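Local coordinates for outer protein YOPM (Yersinia pestis, PDB 1G9U) that probably acts as a secreted leucine-rich-repeat effector that alters host cell physiology and promotes bacterial survival in host tissues, at residues A42-E47 / R64-L69; P91-L96 / Q111-L116; V97-S102 / L117-N122. All coordinates share one frame; numbering follows the deposited sequence.

Interaction 1: residues A42-E47 / R64-L69; sequences AWSEWE and RLRDCL. With HG (mercury (II) ion), chain M.
W43 lays its indole against the flank of L65. CB of L65 makes a CH-pi contact over one face of the six-membered ring, 3.5 Å from its centroid and 18° off the ring normal. The branches of L65 follow the same ring system: CD2 lies 3.7 Å from CZ2 of W43, and CD1 of L65 comes up toward CD2 and CG of W43. At the far end of the ring, CD2 of L69 meets CH2 of W43 at 4.1 Å in an oblique approach. W43 swings CG beside its own backbone N (chi1 -64°), and this carries the indole across to the second helix. At the margin, the extended R66 chain brings NH2 to 3.0 Å from OG of S44. The S44 hydroxyl is bonded to the carbonyl of Y40.

Helices 36-48 and 58-71 form the hairpin that caps the N-terminal end of the repeats. Their axes approach to 11.5 Å in these segments and run antiparallel at 167°. On the side of helix 58-71 that faces strand 75-77, SG of C68 binds a mercury ion at 2.2 Å. The indole packs on leucine carbons while its N-H bonds the carbonyl of E88, so the ring is fixed in the core with its one polar atom satisfied.

Interaction 2: residues P91-L96 / Q111-L116; sequences PHLESL and QSLKSL
Two successive turns of a leucine-rich-repeat solenoid meet here, at the entry to their parallel strands. S95 pairs with S115 and L96 with L116. NH of L96 bonds O of S115 at 3.1 Å and 169°. One step earlier, O of E94 takes two donors: N of K114 at 2.6 Å and N of S115 at 2.9 Å. The K114 donor lies in the carbonyl plane, and the S115 donor is tilted 15° from it. One carbonyl of the first turn thus grips two successive amides of the next.

Further back, the hydroxyl of S112 bonds O of L93 at 2.7 Å. OG stands between the backbone N and the carbonyl carbon of S112 (chi1 48°), with CB directed toward the preceding turn. Side chains repeat from turn to turn. L93 and L113 lie side by side, as do L96 and L116, whose CD2 and CD1 are 4.0 Å apart. On the face with S95 and S115 the hydroxyls make a weak bond, S115 to S95. E94 and K114 also run alongside each other. CG of E94 lies 3.3 Å from CD of K114, while the salt bridge from OE2 to NZ is long, at 3.9 Å.

A mercury ion is modelled beside H92 and Q72, but the H92 side chain is poorly ordered and the detail of that site is doubtful. The hydroxyl of S95 reaches E75 on the other side, and L93 and L96 pack on L76. The pair thus continues from strand 75-77 through 95-97 to 115-117, and the backbone of K114 bonds that of E134 in the next turn.

Interaction 3: residues V97-S102 / L117-N122; sequences VASCNS and LVDNNN
The two segments run in the same direction, 4° apart end to end, as equivalent loops of consecutive leucine-rich repeats. V97 still pairs with L117 in the parallel strand register, and both chains then turn. NH of A98 points nearly along the C=O axis of L117, at 3.0 Å. After the turn, N of N101 bonds O of N120 at 3.2 Å, with an N-H...O angle of 139°. C100 and N120 both have positive phi, so the chains bend alike at matching places.

The asparagines at N101 and N121 belong to the asparagine row inside the solenoid turn, a hallmark of leucine-rich repeats. N121 has CG beside its backbone N (chi1 -83°), which sends the amide inward. Its ND2 serves two carbonyls from within its own amide plane. One is O of A98 in the preceding turn, at 3.0 Å. The other is O of V118 in its own turn, at 3.1 Å, which ND2 approaches from above the carbonyl plane and not on a lone pair. N101 makes the corresponding bonds one turn back, with ND2 on the carbonyl of L78 and OD1 on the amides of L81 and L83. Its bond to O of A98 is weak.

CB of A98 touches CG1 of V118. OD1 of N122 accepts a hydrogen bond from ND2 of N358 of a neighbouring subunit. At the bend, SG of C100 rests 3.7 Å from CB of N120.

Interactions 2 and 3 join the same two repeat turns, first at the strand entry and then in the loops that follow. They touch directly: O of L96 and N of L117 are 3.1 Å apart, a probable hydrogen bond. Interaction 1 precedes both in the chain and packs two helices at the end of the stack; its centre is about 17 Å from that of interaction 2 and about 18 Å from that of interaction 3. It is a buried contact, chiefly ring on aliphatic carbon. The other two are partly buried and rest mostly on backbone bonds. Buried leucines back the strands in interaction 2, whereas buried asparagine amides take over in the loops of interaction 3.

Interaction 1: residues A42-E47 / R64-L69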
ATOM      1  N   ALA A  42      49.933 -16.081   9.532  1.00 19.35           N
ATOM      2  CA  ALA A  42      48.722 -16.455  10.232  1.00 19.21           C
ATOM      3  C   ALA A  42      47.538 -16.032   9.364  1.00 24.16           C
ATOM      4  O   ALA A  42      46.551 -16.739   9.169  1.00 26.15           O
ATOM      5  CB  ALA A  42      48.575 -15.755  11.582  1.00 11.10           C
ATOM      6  N   TRP A  43      47.651 -14.827   8.809  1.00 16.61           N
ATOM      7  CA  TRP A  43      46.536 -14.428   7.928  1.00 23.67           C
ATOM      8  C   TRP A  43      46.435 -15.244   6.657  1.00 31.33           C
ATOM      9  O   TRP A  43      45.337 -15.562   6.137  1.00 30.16           O
ATOM     10  CB  TRP A  43      46.702 -12.920   7.659  1.00 20.64           C
ATOM     11  CG  TRP A  43      46.539 -12.215   8.989  1.00 22.62           C
ATOM     12  CD1 TRP A  43      45.947 -12.716  10.117  1.00 19.97           C
ATOM     13  CD2 TRP A  43      46.979 -10.905   9.308  1.00 16.37           C
ATOM     14  NE1 TRP A  43      45.990 -11.787  11.118  1.00 15.97           N
ATOM     15  CE2 TRP A  43      46.612 -10.670  10.648  1.00 16.26           C
ATOM     16  CE3 TRP A  43      47.639  -9.919   8.567  1.00 23.51           C
ATOM     17  CZ2 TRP A  43      46.897  -9.454  11.270  1.00 30.20           C
ATOM     18  CZ3 TRP A  43      47.926  -8.700   9.195  1.00 29.17           C
ATOM     19  CH2 TRP A  43      47.558  -8.488  10.530  1.00 29.33           C
ATOM     20  N   SER A  44      47.571 -15.701   6.096  1.00 28.17           N
ATOM     21  CA  SER A  44      47.347 -16.573   4.925  1.00 26.46           C
ATOM     22  C   SER A  44      46.798 -17.922   5.363  1.00 21.16           C
ATOM     23  O   SER A  44      45.921 -18.406   4.662  1.00 41.16           O
ATOM     24  CB  SER A  44      48.588 -16.689   4.060  1.00 32.07           C
ATOM     25  OG  SER A  44      48.964 -15.389   3.625  1.00 42.14           O
ATOM     26  N   GLU A  45      47.157 -18.542   6.466  1.00 23.58           N
ATOM     27  CA  GLU A  45      46.553 -19.766   6.968  1.00 28.61           C
ATOM     28  C   GLU A  45      45.034 -19.568   7.050  1.00 39.83           C
ATOM     29  O   GLU A  45      44.238 -20.318   6.456  1.00 35.35           O
ATOM     30  CB  GLU A  45      47.186 -20.152   8.308  1.00 49.43           C
ATOM     31  CG  GLU A  45      46.333 -20.150   9.546  1.00 83.49           C
ATOM     32  CD  GLU A  45      46.567 -19.524  10.892  1.00 95.46           C
ATOM     33  OE1 GLU A  45      45.732 -18.698  11.383  1.00 81.95           O
ATOM     34  OE2 GLU A  45      47.548 -19.858  11.618  1.00111.29           O
ATOM     35  N   TRP A  46      44.546 -18.544   7.760  1.00 32.31           N
ATOM     36  CA  TRP A  46      43.107 -18.362   7.926  1.00 31.66           C
ATOM     37  C   TRP A  46      42.396 -18.216   6.588  1.00 26.56           C
ATOM     38  O   TRP A  46      41.331 -18.748   6.289  1.00 25.84           O
ATOM     39  CB  TRP A  46      42.896 -17.109   8.774  1.00 30.47           C
ATOM     40  CG  TRP A  46      41.501 -16.578   8.862  1.00 30.01           C
ATOM     41  CD1 TRP A  46      40.473 -17.048   9.628  1.00 27.00           C
ATOM     42  CD2 TRP A  46      40.970 -15.449   8.140  1.00 27.62           C
ATOM     43  NE1 TRP A  46      39.337 -16.294   9.443  1.00 31.56           N
ATOM     44  CE2 TRP A  46      39.623 -15.302   8.528  1.00 28.88           C
ATOM     45  CE3 TRP A  46      41.515 -14.557   7.205  1.00 27.53           C
ATOM     46  CZ2 TRP A  46      38.823 -14.292   8.008  1.00 27.49           C
ATOM     47  CZ3 TRP A  46      40.706 -13.554   6.699  1.00 31.46           C
ATOM     48  CH2 TRP A  46      39.370 -13.428   7.102  1.00 28.56           C
ATOM     49  N   GLU A  47      43.017 -17.439   5.708  1.00 16.06           N
ATOM     50  CA  GLU A  47      42.417 -17.274   4.398  1.00 26.21           C
ATOM     51  C   GLU A  47      42.263 -18.601   3.664  1.00 48.36           C
ATOM     52  O   GLU A  47      41.275 -18.895   2.979  1.00 72.33           O
ATOM     53  CB  GLU A  47      43.280 -16.315   3.577  1.00 24.44           C
ATOM     54  CG  GLU A  47      42.831 -16.161   2.136  1.00 33.50           C
ATOM     55  CD  GLU A  47      43.967 -15.670   1.255  1.00 48.50           C
ATOM     56  OE1 GLU A  47      44.238 -16.353   0.243  1.00 86.68           O
ATOM     57  OE2 GLU A  47      44.584 -14.628   1.567  1.00 47.04           O
ATOM     58  N   ARG A  64      43.198  -6.129   3.772  1.00 34.53           N
ATOM     59  CA  ARG A  64      42.966  -5.004   4.687  1.00 27.55           C
ATOM     60  C   ARG A  64      43.782  -5.140   5.950  1.00 18.21           C
ATOM     61  O   ARG A  64      44.313  -4.156   6.434  1.00 19.32           O
ATOM     62  CB  ARG A  64      41.487  -4.845   5.051  1.00 32.16           C
ATOM     63  CG  ARG A  64      40.602  -4.604   3.842  1.00 28.47           C
ATOM     64  CD  ARG A  64      39.236  -4.049   4.144  1.00 44.15           C
ATOM     65  NE  ARG A  64      38.528  -3.699   2.921  1.00 54.68           N
ATOM     66  CZ  ARG A  64      37.226  -3.655   2.723  1.00 57.38           C
ATOM     67  NH1 ARG A  64      36.334  -3.915   3.665  1.00 56.99           N
ATOM     68  NH2 ARG A  64      36.812  -3.315   1.508  1.00 72.69           N
ATOM     69  N   LEU A  65      43.908  -6.363   6.437  1.00 21.98           N
ATOM     70  CA  LEU A  65      44.768  -6.566   7.596  1.00 22.76           C
ATOM     71  C   LEU A  65      46.190  -6.143   7.238  1.00 32.47           C
ATOM     72  O   LEU A  65      46.837  -5.474   8.049  1.00 26.21           O
ATOM     73  CB  LEU A  65      44.775  -8.024   8.039  1.00 17.35           C
ATOM     74  CG  LEU A  65      43.453  -8.493   8.647  1.00 20.10           C
ATOM     75  CD1 LEU A  65      43.123  -9.927   8.288  1.00 15.70           C
ATOM     76  CD2 LEU A  65      43.546  -8.330  10.157  1.00 15.80           C
ATOM     77  N   ARG A  66      46.621  -6.527   6.030  1.00 37.51           N
ATOM     78  CA  ARG A  66      48.004  -6.239   5.660  1.00 43.23           C
ATOM     79  C   ARG A  66      48.285  -4.746   5.612  1.00 38.81           C
ATOM     80  O   ARG A  66      49.206  -4.239   6.250  1.00 33.70           O
ATOM     81  CB  ARG A  66      48.418  -6.844   4.323  1.00 49.55           C
ATOM     82  CG  ARG A  66      48.206  -8.335   4.221  1.00 57.08           C
ATOM     83  CD  ARG A  66      48.927  -8.931   3.005  1.00 66.00           C
ATOM     84  NE  ARG A  66      49.195 -10.304   3.315  1.00 78.39           N
ATOM     85  CZ  ARG A  66      50.033 -11.298   3.390  1.00 75.35           C
ATOM     86  NH1 ARG A  66      51.308 -11.202   3.024  1.00 42.95           N
ATOM     87  NH2 ARG A  66      49.560 -12.474   3.855  1.00 40.17           N
ATOM     88  N   ASP A  67      47.455  -4.073   4.821  1.00 36.71           N
ATOM     89  CA  ASP A  67      47.698  -2.643   4.704  1.00 41.98           C
ATOM     90  C   ASP A  67      47.485  -2.018   6.066  1.00 40.86           C
ATOM     91  O   ASP A  67      48.147  -1.061   6.455  1.00 33.20           O
ATOM     92  CB  ASP A  67      46.756  -2.023   3.664  1.00 58.24           C
ATOM     93  CG  ASP A  67      45.895  -0.981   4.366  1.00 72.84           C
ATOM     94  OD1 ASP A  67      44.944  -1.415   5.060  1.00 94.84           O
ATOM     95  OD2 ASP A  67      46.251   0.206   4.247  1.00 91.62           O
ATOM     96  N   CYS A  68      46.515  -2.592   6.813  1.00 38.77           N
ATOM     97  CA  CYS A  68      46.337  -1.975   8.116  1.00 41.61           C
ATOM     98  C   CYS A  68      47.592  -2.122   8.985  1.00 43.33           C
ATOM     99  O   CYS A  68      47.909  -1.153   9.667  1.00 35.40           O
ATOM    100  CB  CYS A  68      45.161  -2.531   8.928  1.00 45.69           C
ATOM    101  SG  CYS A  68      45.083  -1.664  10.529  1.00 38.96           S
ATOM    102  N   LEU A  69      48.214  -3.296   9.000  1.00 44.47           N
ATOM    103  CA  LEU A  69      49.414  -3.545   9.781  1.00 36.28           C
ATOM    104  C   LEU A  69      50.555  -2.746   9.143  1.00 35.32           C
ATOM    105  O   LEU A  69      51.391  -2.226   9.858  1.00 32.90           O
ATOM    106  CB  LEU A  69      49.913  -4.986   9.748  1.00 32.50           C
ATOM    107  CG  LEU A  69      51.061  -5.356  10.676  1.00 32.46           C
ATOM    108  CD1 LEU A  69      50.802  -4.889  12.099  1.00 22.04           C
ATOM    109  CD2 LEU A  69      51.294  -6.861  10.723  1.00 29.19           C
TER
HETATM  110 HG    HG M2003      46.543  -1.642  12.238  1.00 47.55          HG

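Interaction 2: residues P91-L96 / Q111-L116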
ATOM      1  N   PRO A  91      48.109  -5.621  16.522  1.00 46.11           N
ATOM      2  CA  PRO A  91      48.124  -5.068  17.892  1.00 48.62           C
ATOM      3  C   PRO A  91      47.973  -3.549  17.778  1.00 44.38           C
ATOM      4  O   PRO A  91      48.148  -3.028  16.665  1.00 32.07           O
ATOM      5  CB  PRO A  91      49.471  -5.527  18.416  1.00 45.51           C
ATOM      6  CG  PRO A  91      49.964  -6.562  17.454  1.00 47.36           C
ATOM      7  CD  PRO A  91      49.406  -6.163  16.106  1.00 47.66           C
ATOM      8  N   HIS A  92      47.642  -2.924  18.893  1.00 45.03           N
ATOM      9  CA  HIS A  92      47.434  -1.491  19.017  1.00 51.01           C
ATOM     10  C   HIS A  92      46.336  -1.005  18.093  1.00 41.43           C
ATOM     11  O   HIS A  92      46.299   0.184  17.730  1.00 49.43           O
ATOM     12  CB  HIS A  92      48.657  -0.621  18.719  1.00 69.01           C
ATOM     13  CG  HIS A  92      50.006  -1.221  18.932  1.00 91.96           C
ATOM     14  ND1 HIS A  92      50.983  -1.258  17.946  1.00 98.73           N
ATOM     15  CD2 HIS A  92      50.566  -1.803  20.025  1.00101.01           C
ATOM     16  CE1 HIS A  92      52.078  -1.844  18.406  1.00101.55           C
ATOM     17  NE2 HIS A  92      51.838  -2.187  19.664  1.00106.04           N
ATOM     18  N   LEU A  93      45.415  -1.860  17.622  1.00 38.24           N
ATOM     19  CA  LEU A  93      44.473  -1.065  16.784  1.00 43.96           C
ATOM     20  C   LEU A  93      43.514  -0.405  17.788  1.00 38.14           C
ATOM     21  O   LEU A  93      43.489  -0.822  18.958  1.00 27.08           O
ATOM     22  CB  LEU A  93      43.893  -1.788  15.613  1.00 42.73           C
ATOM     23  CG  LEU A  93      43.097  -3.068  15.598  1.00 42.32           C
ATOM     24  CD1 LEU A  93      42.613  -3.471  16.975  1.00 56.27           C
ATOM     25  CD2 LEU A  93      41.895  -2.921  14.666  1.00 47.60           C
ATOM     26  N   GLU A  94      42.815   0.666  17.388  1.00 28.20           N
ATOM     27  CA  GLU A  94      41.952   1.322  18.352  1.00 37.28           C
ATOM     28  C   GLU A  94      40.482   1.007  18.093  1.00 36.07           C
ATOM     29  O   GLU A  94      39.723   0.904  19.044  1.00 36.19           O
ATOM     30  CB  GLU A  94      42.148   2.832  18.380  1.00 48.93           C
ATOM     31  CG  GLU A  94      42.354   3.238  19.849  1.00 67.32           C
ATOM     32  CD  GLU A  94      43.687   3.938  20.061  1.00 73.24           C
ATOM     33  OE1 GLU A  94      43.952   4.816  19.207  1.00 51.68           O
ATOM     34  OE2 GLU A  94      44.367   3.596  21.053  1.00 86.90           O
ATOM     35  N   SER A  95      40.213   0.840  16.822  1.00 29.13           N
ATOM     36  CA  SER A  95      38.904   0.512  16.316  1.00 32.44           C
ATOM     37  C   SER A  95      38.892  -0.651  15.323  1.00 31.22           C
ATOM     38  O   SER A  95      39.602  -0.739  14.313  1.00 29.29           O
ATOM     39  CB  SER A  95      38.361   1.799  15.663  1.00 30.95           C
ATOM     40  OG  SER A  95      37.221   1.562  14.865  1.00 34.38           O
ATOM     41  N   LEU A  96      37.975  -1.562  15.606  1.00 23.05           N
ATOM     42  CA  LEU A  96      37.635  -2.681  14.752  1.00 30.99           C
ATOM     43  C   LEU A  96      36.219  -2.493  14.193  1.00 35.37           C
ATOM     44  O   LEU A  96      35.246  -2.446  14.945  1.00 34.70           O
ATOM     45  CB  LEU A  96      37.716  -4.019  15.505  1.00 23.22           C
ATOM     46  CG  LEU A  96      37.240  -5.246  14.731  1.00 19.22           C
ATOM     47  CD1 LEU A  96      38.065  -5.538  13.482  1.00 11.01           C
ATOM     48  CD2 LEU A  96      37.282  -6.439  15.669  1.00 10.22           C
ATOM     49  N   GLN A 111      43.983  -4.614  23.754  1.00 47.57           N
ATOM     50  CA  GLN A 111      43.715  -3.845  24.960  1.00 44.37           C
ATOM     51  C   GLN A 111      43.825  -2.335  24.730  1.00 39.54           C
ATOM     52  O   GLN A 111      43.550  -1.508  25.610  1.00 38.32           O
ATOM     53  CB  GLN A 111      44.706  -4.265  26.050  1.00 43.81           C
ATOM     54  CG  GLN A 111      44.442  -5.683  26.530  1.00 54.07           C
ATOM     55  CD  GLN A 111      43.863  -5.667  27.935  1.00 62.37           C
ATOM     56  OE1 GLN A 111      44.429  -5.008  28.810  1.00 88.69           O
ATOM     57  NE2 GLN A 111      42.751  -6.370  28.084  1.00 78.97           N
ATOM     58  N   SER A 112      44.241  -1.974  23.519  1.00 27.21           N
ATOM     59  CA  SER A 112      44.270  -0.603  23.066  1.00 28.68           C
ATOM     60  C   SER A 112      42.881  -0.263  22.519  1.00 32.40           C
ATOM     61  O   SER A 112      42.602   0.896  22.230  1.00 33.55           O
ATOM     62  CB  SER A 112      45.297  -0.508  21.929  1.00 27.24           C
ATOM     63  OG  SER A 112      45.029  -1.584  21.028  1.00 44.15           O
ATOM     64  N   LEU A 113      42.041  -1.288  22.332  1.00 28.65           N
ATOM     65  CA  LEU A 113      40.750  -1.052  21.687  1.00 34.07           C
ATOM     66  C   LEU A 113      39.789  -0.111  22.419  1.00 31.93           C
ATOM     67  O   LEU A 113      39.336  -0.167  23.578  1.00 23.69           O
ATOM     68  CB  LEU A 113      40.038  -2.389  21.344  1.00 30.55           C
ATOM     69  CG  LEU A 113      39.169  -2.208  20.080  1.00 24.13           C
ATOM     70  CD1 LEU A 113      40.101  -2.226  18.889  1.00 20.52           C
ATOM     71  CD2 LEU A 113      38.045  -3.220  19.969  1.00 17.39           C
ATOM     72  N   LYS A 114      39.427   0.882  21.587  1.00 21.36           N
ATOM     73  CA  LYS A 114      38.491   1.898  22.061  1.00 36.57           C
ATOM     74  C   LYS A 114      37.142   1.790  21.361  1.00 38.34           C
ATOM     75  O   LYS A 114      36.117   2.184  21.933  1.00 37.77           O
ATOM     76  CB  LYS A 114      39.154   3.272  21.964  1.00 40.80           C
ATOM     77  CG  LYS A 114      40.133   3.467  23.136  1.00 51.53           C
ATOM     78  CD  LYS A 114      41.213   4.455  22.726  1.00 62.36           C
ATOM     79  CE  LYS A 114      42.494   4.246  23.517  1.00 72.71           C
ATOM     80  NZ  LYS A 114      42.916   5.513  24.186  1.00 94.64           N
ATOM     81  N   SER A 115      37.079   1.202  20.170  1.00 35.25           N
ATOM     82  CA  SER A 115      35.802   1.032  19.482  1.00 31.64           C
ATOM     83  C   SER A 115      35.575  -0.342  18.866  1.00 26.84           C
ATOM     84  O   SER A 115      36.358  -0.937  18.134  1.00 38.46           O
ATOM     85  CB  SER A 115      35.609   2.174  18.468  1.00 23.70           C
ATOM     86  OG  SER A 115      34.906   1.616  17.372  1.00 46.88           O
ATOM     87  N   LEU A 116      34.425  -0.952  19.212  1.00 27.92           N
ATOM     88  CA  LEU A 116      34.100  -2.294  18.725  1.00 24.53           C
ATOM     89  C   LEU A 116      32.713  -2.262  18.073  1.00 25.30           C
ATOM     90  O   LEU A 116      31.714  -2.115  18.767  1.00 28.55           O
ATOM     91  CB  LEU A 116      34.118  -3.313  19.860  1.00 20.97           C
ATOM     92  CG  LEU A 116      33.737  -4.752  19.503  1.00 25.14           C
ATOM     93  CD1 LEU A 116      34.726  -5.324  18.480  1.00 10.80           C
ATOM     94  CD2 LEU A 116      33.624  -5.572  20.771  1.00  7.91           C
TER

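Interaction 3: residues V97-S102 / L117-N122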
ATOM      1  N   VAL A  97      36.114  -2.393  12.883  1.00 31.08           N
ATOM      2  CA  VAL A  97      34.849  -2.380  12.164  1.00 27.81           C
ATOM      3  C   VAL A  97      34.744  -3.714  11.424  1.00 28.59           C
ATOM      4  O   VAL A  97      35.363  -3.855  10.364  1.00 33.53           O
ATOM      5  CB  VAL A  97      34.729  -1.149  11.248  1.00 27.47           C
ATOM      6  CG1 VAL A  97      33.345  -0.997  10.625  1.00 20.50           C
ATOM      7  CG2 VAL A  97      34.977   0.097  12.103  1.00 17.76           C
ATOM      8  N   ALA A  98      33.995  -4.670  11.963  1.00 22.05           N
ATOM      9  CA  ALA A  98      33.785  -5.992  11.376  1.00 21.24           C
ATOM     10  C   ALA A  98      32.312  -6.347  11.316  1.00 23.48           C
ATOM     11  O   ALA A  98      31.809  -7.445  11.603  1.00 25.48           O
ATOM     12  CB  ALA A  98      34.533  -7.063  12.192  1.00  7.76           C
ATOM     13  N   SER A  99      31.459  -5.391  10.961  1.00 30.63           N
ATOM     14  CA  SER A  99      30.026  -5.736  10.998  1.00 35.99           C
ATOM     15  C   SER A  99      29.538  -6.328   9.690  1.00 35.18           C
ATOM     16  O   SER A  99      30.157  -6.172   8.636  1.00 30.53           O
ATOM     17  CB  SER A  99      29.226  -4.500  11.397  1.00 28.84           C
ATOM     18  OG  SER A  99      29.700  -3.375  10.686  1.00 28.94           O
ATOM     19  N   CYS A 100      28.408  -7.042   9.779  1.00 28.41           N
ATOM     20  CA  CYS A 100      27.919  -7.674   8.557  1.00 31.79           C
ATOM     21  C   CYS A 100      28.901  -8.746   8.080  1.00 32.38           C
ATOM     22  O   CYS A 100      29.435  -8.758   6.982  1.00 24.27           O
ATOM     23  CB  CYS A 100      27.700  -6.685   7.415  1.00 29.59           C
ATOM     24  SG  CYS A 100      26.532  -5.373   7.839  1.00 36.97           S
ATOM     25  N   ASN A 101      29.106  -9.671   8.996  1.00 24.43           N
ATOM     26  CA  ASN A 101      29.841 -10.882   8.725  1.00 23.69           C
ATOM     27  C   ASN A 101      29.012 -12.019   9.312  1.00 28.80           C
ATOM     28  O   ASN A 101      27.783 -11.941   9.403  1.00 38.55           O
ATOM     29  CB  ASN A 101      31.250 -10.804   9.334  1.00 21.35           C
ATOM     30  CG  ASN A 101      32.125  -9.997   8.389  1.00 17.98           C
ATOM     31  OD1 ASN A 101      32.211 -10.406   7.231  1.00 26.25           O
ATOM     32  ND2 ASN A 101      32.731  -8.915   8.862  1.00 23.34           N
ATOM     33  N   SER A 102      29.667 -13.070   9.759  1.00 21.98           N
ATOM     34  CA  SER A 102      28.943 -14.206  10.280  1.00 18.14           C
ATOM     35  C   SER A 102      29.622 -14.717  11.528  1.00 20.45           C
ATOM     36  O   SER A 102      29.735 -15.930  11.690  1.00 37.36           O
ATOM     37  CB  SER A 102      29.037 -15.345   9.243  1.00 24.04           C
ATOM     38  OG  SER A 102      28.166 -15.053   8.158  1.00 46.04           O
ATOM     39  N   LEU A 117      32.705  -2.346  16.762  1.00 20.15           N
ATOM     40  CA  LEU A 117      31.577  -2.350  15.877  1.00 14.06           C
ATOM     41  C   LEU A 117      31.447  -3.711  15.206  1.00 21.90           C
ATOM     42  O   LEU A 117      32.052  -3.921  14.155  1.00 28.30           O
ATOM     43  CB  LEU A 117      31.709  -1.272  14.790  1.00 17.16           C
ATOM     44  CG  LEU A 117      30.980   0.033  15.151  1.00 42.62           C
ATOM     45  CD1 LEU A 117      31.913   0.966  15.893  1.00 50.13           C
ATOM     46  CD2 LEU A 117      30.413   0.704  13.912  1.00 48.30           C
ATOM     47  N   VAL A 118      30.680  -4.608  15.814  1.00 24.48           N
ATOM     48  CA  VAL A 118      30.479  -5.931  15.237  1.00 23.18           C
ATOM     49  C   VAL A 118      28.990  -6.207  15.081  1.00 26.85           C
ATOM     50  O   VAL A 118      28.455  -7.307  15.224  1.00 38.29           O
ATOM     51  CB  VAL A 118      31.183  -7.017  16.086  1.00 20.25           C
ATOM     52  CG1 VAL A 118      32.695  -6.920  15.956  1.00 21.41           C
ATOM     53  CG2 VAL A 118      30.776  -6.838  17.529  1.00  4.77           C
ATOM     54  N   ASP A 119      28.231  -5.167  14.759  1.00 27.81           N
ATOM     55  CA  ASP A 119      26.790  -5.374  14.573  1.00 22.67           C
ATOM     56  C   ASP A 119      26.609  -6.260  13.353  1.00 24.58           C
ATOM     57  O   ASP A 119      27.506  -6.377  12.518  1.00 23.37           O
ATOM     58  CB  ASP A 119      26.057  -4.057  14.364  1.00 32.94           C
ATOM     59  CG  ASP A 119      26.798  -3.287  13.274  1.00 60.78           C
ATOM     60  OD1 ASP A 119      28.015  -3.049  13.458  1.00 99.19           O
ATOM     61  OD2 ASP A 119      26.205  -2.921  12.237  1.00 99.45           O
ATOM     62  N   ASN A 120      25.444  -6.891  13.305  1.00 29.89           N
ATOM     63  CA  ASN A 120      25.093  -7.763  12.196  1.00 25.26           C
ATOM     64  C   ASN A 120      26.014  -8.970  12.065  1.00 25.73           C
ATOM     65  O   ASN A 120      26.622  -9.145  11.001  1.00 22.82           O
ATOM     66  CB  ASN A 120      25.122  -6.938  10.896  1.00 32.99           C
ATOM     67  CG  ASN A 120      23.854  -6.076  10.836  1.00 46.49           C
ATOM     68  OD1 ASN A 120      22.787  -6.651  10.584  1.00 64.04           O
ATOM     69  ND2 ASN A 120      23.987  -4.768  11.086  1.00 31.64           N
ATOM     70  N   ASN A 121      26.099  -9.733  13.147  1.00 24.18           N
ATOM     71  CA  ASN A 121      26.875 -10.971  13.157  1.00 28.32           C
ATOM     72  C   ASN A 121      25.995 -12.028  13.806  1.00 21.53           C
ATOM     73  O   ASN A 121      24.805 -11.810  14.026  1.00 22.54           O
ATOM     74  CB  ASN A 121      28.246 -10.773  13.841  1.00 24.25           C
ATOM     75  CG  ASN A 121      29.239 -10.199  12.836  1.00 30.30           C
ATOM     76  OD1 ASN A 121      29.665 -10.859  11.887  1.00 25.92           O
ATOM     77  ND2 ASN A 121      29.613  -8.927  12.911  1.00 23.00           N
ATOM     78  N   ASN A 122      26.543 -13.159  14.185  1.00 22.77           N
ATOM     79  CA  ASN A 122      25.791 -14.173  14.906  1.00 26.23           C
ATOM     80  C   ASN A 122      26.332 -14.434  16.299  1.00 23.30           C
ATOM     81  O   ASN A 122      26.306 -15.529  16.843  1.00 32.61           O
ATOM     82  CB  ASN A 122      25.787 -15.435  14.043  1.00 30.71           C
ATOM     83  CG  ASN A 122      25.149 -15.120  12.696  1.00 26.66           C
ATOM     84  OD1 ASN A 122      25.529 -15.746  11.715  1.00 45.22           O
ATOM     85  ND2 ASN A 122      24.235 -14.168  12.663  1.00 40.87           N
TER